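Local coordinates for protein putative esterase (Uncultured bacterium, PDB 7C4D) that probably hydrolyses carboxylic ester bonds as a serine esterase of the alpha/beta hydrolase fold, at residues D37-I42 against K261-K266. Sequence-based numbering, arbitrary orientation.
Sequences DNWISI and KIFIQK. With SO4 (sulfate ion), chain E.
The indole of W39 presents its benzo edge to the face of F263 in an offset edge-to-face pair, the planes inclined at 67° and the six-membered rings 5.4 Å apart between centroids. The closest approach runs from W39 CZ3 to F263 CE1, at 3.6 Å. With CG anti to the backbone N (chi1 -170°), the F263 ring stands where the edge of the indole can meet its face.

Aliphatic contacts extend this apolar patch. I42 CD1 approaches the F263 ring obliquely, 4.0 Å from F263 CD1, while I42 CG1 lies 3.8 Å from I264 CD1 as the two isoleucines run past each other in opposite directions. H256 of helix 255-258 stacks on W39 and also touches I42 and F263.

At the other end of the indole the chemistry is polar: W39 NE1 donates to sulfate O3 (2.8 Å, N-H...O angle 156°), which lies near the ring plane, and N38 ND2 donates to sulfate O1 (2.8 Å). G31 N and H256 NE2 are also hydrogen-bonded to this anion, probably a crystallisation component. A leucine in place of W39 would probably leave sulfate O3 without its indole donor and F263 without its aromatic mate.

W39, near the putative nucleophile elbow, thus joins a sulfate site to a buried apolar seam between helix 260-270 and the start of helix 40-46, where F263 lies near, without touching, the putative Ser-His-Asp triad.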
ATOM      1  N   ASP A  37      -1.329  -3.484   9.988  1.00 39.89           N
ATOM      2  CA  ASP A  37      -0.463  -4.299  10.830  1.00 42.49           C
ATOM      3  C   ASP A  37       0.978  -4.358  10.357  1.00 41.98           C
ATOM      4  O   ASP A  37       1.873  -4.556  11.172  1.00 47.45           O
ATOM      5  CB  ASP A  37      -0.998  -5.712  11.061  1.00 46.00           C
ATOM      6  CG  ASP A  37      -2.172  -5.701  12.035  1.00 48.04           C
ATOM      7  OD1 ASP A  37      -2.454  -4.651  12.616  1.00 61.21           O
ATOM      8  OD2 ASP A  37      -2.784  -6.725  12.183  1.00 60.76           O
ATOM      9  N   ASN A  38       1.213  -4.229   9.050  1.00 41.58           N
ATOM     10  CA  ASN A  38       2.594  -4.310   8.574  1.00 40.30           C
ATOM     11  C   ASN A  38       3.345  -3.004   8.893  1.00 44.81           C
ATOM     12  O   ASN A  38       4.545  -2.929   8.687  1.00 42.48           O
ATOM     13  CB  ASN A  38       2.632  -4.687   7.090  1.00 42.97           C
ATOM     14  CG  ASN A  38       1.994  -6.043   6.812  1.00 47.52           C
ATOM     15  OD1 ASN A  38       2.303  -7.020   7.475  1.00 57.85           O
ATOM     16  ND2 ASN A  38       1.109  -6.119   5.847  1.00 44.23           N
ATOM     17  N   TRP A  39       2.643  -1.974   9.388  1.00 44.71           N
ATOM     18  CA  TRP A  39       3.237  -0.663   9.633  1.00 48.81           C
ATOM     19  C   TRP A  39       3.410  -0.412  11.143  1.00 55.96           C
ATOM     20  O   TRP A  39       3.767   0.691  11.539  1.00 52.56           O
ATOM     21  CB  TRP A  39       2.452   0.454   8.869  1.00 40.55           C
ATOM     22  CG  TRP A  39       2.685   0.317   7.393  1.00 42.19           C
ATOM     23  CD1 TRP A  39       2.057  -0.551   6.539  1.00 41.46           C
ATOM     24  CD2 TRP A  39       3.739   0.931   6.626  1.00 39.41           C
ATOM     25  NE1 TRP A  39       2.598  -0.451   5.283  1.00 43.73           N
ATOM     26  CE2 TRP A  39       3.629   0.445   5.301  1.00 41.77           C
ATOM     27  CE3 TRP A  39       4.703   1.905   6.896  1.00 39.37           C
ATOM     28  CZ2 TRP A  39       4.521   0.825   4.297  1.00 42.77           C
ATOM     29  CZ3 TRP A  39       5.547   2.320   5.890  1.00 40.36           C
ATOM     30  CH2 TRP A  39       5.458   1.788   4.599  1.00 41.91           C
ATOM     31  N   ILE A  40       3.183  -1.440  11.987  1.00 49.38           N
ATOM     32  CA  ILE A  40       3.190  -1.309  13.448  1.00 52.16           C
ATOM     33  C   ILE A  40       4.540  -0.758  13.928  1.00 45.42           C
ATOM     34  O   ILE A  40       4.617   0.197  14.674  1.00 51.27           O
ATOM     35  CB  ILE A  40       2.832  -2.653  14.143  1.00 57.66           C
ATOM     36  CG1 ILE A  40       1.327  -2.923  14.119  1.00 56.17           C
ATOM     37  CG2 ILE A  40       3.392  -2.766  15.581  1.00 52.70           C
ATOM     38  CD1 ILE A  40       0.942  -4.367  14.376  1.00 55.77           C
ATOM     39  N   SER A  41       5.614  -1.375  13.482  1.00 48.22           N
ATOM     40  CA  SER A  41       6.951  -1.061  13.920  1.00 56.84           C
ATOM     41  C   SER A  41       7.375   0.342  13.464  1.00 61.28           C
ATOM     42  O   SER A  41       8.041   1.026  14.225  1.00 61.72           O
ATOM     43  CB  SER A  41       7.874  -2.153  13.434  1.00 58.43           C
ATOM     44  OG  SER A  41       9.231  -1.831  13.651  1.00 72.10           O
ATOM     45  N   ILE A  42       6.996   0.783  12.246  1.00 55.53           N
ATOM     46  CA  ILE A  42       7.309   2.129  11.779  1.00 42.27           C
ATOM     47  C   ILE A  42       6.463   3.196  12.496  1.00 43.45           C
ATOM     48  O   ILE A  42       6.993   4.233  12.913  1.00 42.40           O
ATOM     49  CB  ILE A  42       7.340   2.217  10.237  1.00 51.96           C
ATOM     50  CG1 ILE A  42       8.682   1.692   9.738  1.00 42.74           C
ATOM     51  CG2 ILE A  42       7.034   3.644   9.692  1.00 44.69           C
ATOM     52  CD1 ILE A  42       8.592   1.022   8.429  1.00 45.95           C
ATOM     53  N   LYS A 261      14.789   1.279   9.815  1.00 63.40           N
ATOM     54  CA  LYS A 261      15.529   2.349  10.457  1.00 61.14           C
ATOM     55  C   LYS A 261      15.783   3.432   9.419  1.00 52.75           C
ATOM     56  O   LYS A 261      15.576   4.604   9.694  1.00 49.42           O
ATOM     57  CB  LYS A 261      16.859   1.835  11.032  1.00 68.46           C
ATOM     58  CG  LYS A 261      17.686   2.866  11.791  1.00 73.98           C
ATOM     59  CD  LYS A 261      19.093   2.390  12.168  1.00 94.48           C
ATOM     60  CE  LYS A 261      20.014   3.473  12.708  1.00 88.01           C
ATOM     61  NZ  LYS A 261      19.673   3.888  14.093  1.00 81.69           N
ATOM     62  N   ILE A 262      16.254   3.038   8.234  1.00 48.72           N
ATOM     63  CA  ILE A 262      16.479   4.022   7.189  1.00 49.54           C
ATOM     64  C   ILE A 262      15.129   4.578   6.679  1.00 59.18           C
ATOM     65  O   ILE A 262      15.059   5.722   6.232  1.00 54.17           O
ATOM     66  CB  ILE A 262      17.378   3.461   6.077  1.00 50.28           C
ATOM     67  CG1 ILE A 262      18.731   2.949   6.611  1.00 53.16           C
ATOM     68  CG2 ILE A 262      17.541   4.468   4.946  1.00 43.19           C
ATOM     69  CD1 ILE A 262      19.723   2.573   5.513  1.00 49.50           C
ATOM     70  N   PHE A 263      14.031   3.812   6.797  1.00 49.75           N
ATOM     71  CA  PHE A 263      12.751   4.297   6.320  1.00 47.95           C
ATOM     72  C   PHE A 263      12.335   5.494   7.172  1.00 44.89           C
ATOM     73  O   PHE A 263      11.934   6.530   6.665  1.00 44.99           O
ATOM     74  CB  PHE A 263      11.700   3.184   6.291  1.00 45.67           C
ATOM     75  CG  PHE A 263      10.434   3.600   5.580  1.00 47.50           C
ATOM     76  CD1 PHE A 263       9.430   4.286   6.245  1.00 47.06           C
ATOM     77  CD2 PHE A 263      10.252   3.321   4.236  1.00 45.76           C
ATOM     78  CE1 PHE A 263       8.280   4.710   5.582  1.00 46.16           C
ATOM     79  CE2 PHE A 263       9.087   3.715   3.582  1.00 47.05           C
ATOM     80  CZ  PHE A 263       8.121   4.440   4.239  1.00 38.54           C
ATOM     81  N   ILE A 264      12.494   5.348   8.479  1.00 44.19           N
ATOM     82  CA  ILE A 264      12.087   6.350   9.445  1.00 43.36           C
ATOM     83  C   ILE A 264      12.945   7.606   9.301  1.00 49.29           C
ATOM     84  O   ILE A 264      12.458   8.730   9.410  1.00 46.38           O
ATOM     85  CB  ILE A 264      12.128   5.691  10.840  1.00 46.25           C
ATOM     86  CG1 ILE A 264      10.932   4.749  10.987  1.00 43.37           C
ATOM     87  CG2 ILE A 264      12.151   6.708  11.977  1.00 42.42           C
ATOM     88  CD1 ILE A 264      11.154   3.602  11.926  1.00 49.71           C
ATOM     89  N   GLN A 265      14.232   7.396   9.033  1.00 50.52           N
ATOM     90  CA  GLN A 265      15.187   8.470   8.874  1.00 52.46           C
ATOM     91  C   GLN A 265      14.743   9.384   7.740  1.00 47.84           C
ATOM     92  O   GLN A 265      14.601  10.579   7.960  1.00 52.30           O
ATOM     93  CB  GLN A 265      16.576   7.844   8.742  1.00 52.07           C
ATOM     94  CG  GLN A 265      17.606   8.545   7.872  1.00 67.37           C
ATOM     95  CD  GLN A 265      18.815   7.640   7.740  1.00 71.16           C
ATOM     96  OE1 GLN A 265      19.209   6.959   8.687  1.00 76.50           O
ATOM     97  NE2 GLN A 265      19.399   7.588   6.552  1.00 78.94           N
ATOM     98  N   LYS A 266      14.545   8.817   6.541  1.00 45.30           N
ATOM     99  CA  LYS A 266      14.187   9.588   5.356  1.00 43.30           C
ATOM    100  C   LYS A 266      12.823  10.279   5.486  1.00 41.29           C
ATOM    101  O   LYS A 266      12.682  11.397   5.011  1.00 40.74           O
ATOM    102  CB  LYS A 266      14.216   8.684   4.135  1.00 46.13           C
ATOM    103  CG  LYS A 266      15.582   8.090   3.855  1.00 48.48           C
ATOM    104  CD  LYS A 266      16.701   9.091   3.884  1.00 50.97           C
ATOM    105  CE  LYS A 266      17.987   8.510   3.334  1.00 53.62           C
ATOM    106  NZ  LYS A 266      19.104   9.469   3.503  1.00 61.10           N
TER
HETATM  107  S   SO4 E 404       2.514  -3.497   3.211  1.00 62.81           S
HETATM  108  O1  SO4 E 404       1.467  -3.928   4.099  1.00 53.70           O
HETATM  109  O2  SO4 E 404       2.326  -4.152   1.934  1.00 68.61           O
HETATM  110  O3  SO4 E 404       2.446  -2.064   3.006  1.00 56.42           O
HETATM  111  O4  SO4 E 404       3.795  -3.844   3.754  1.00 68.66           O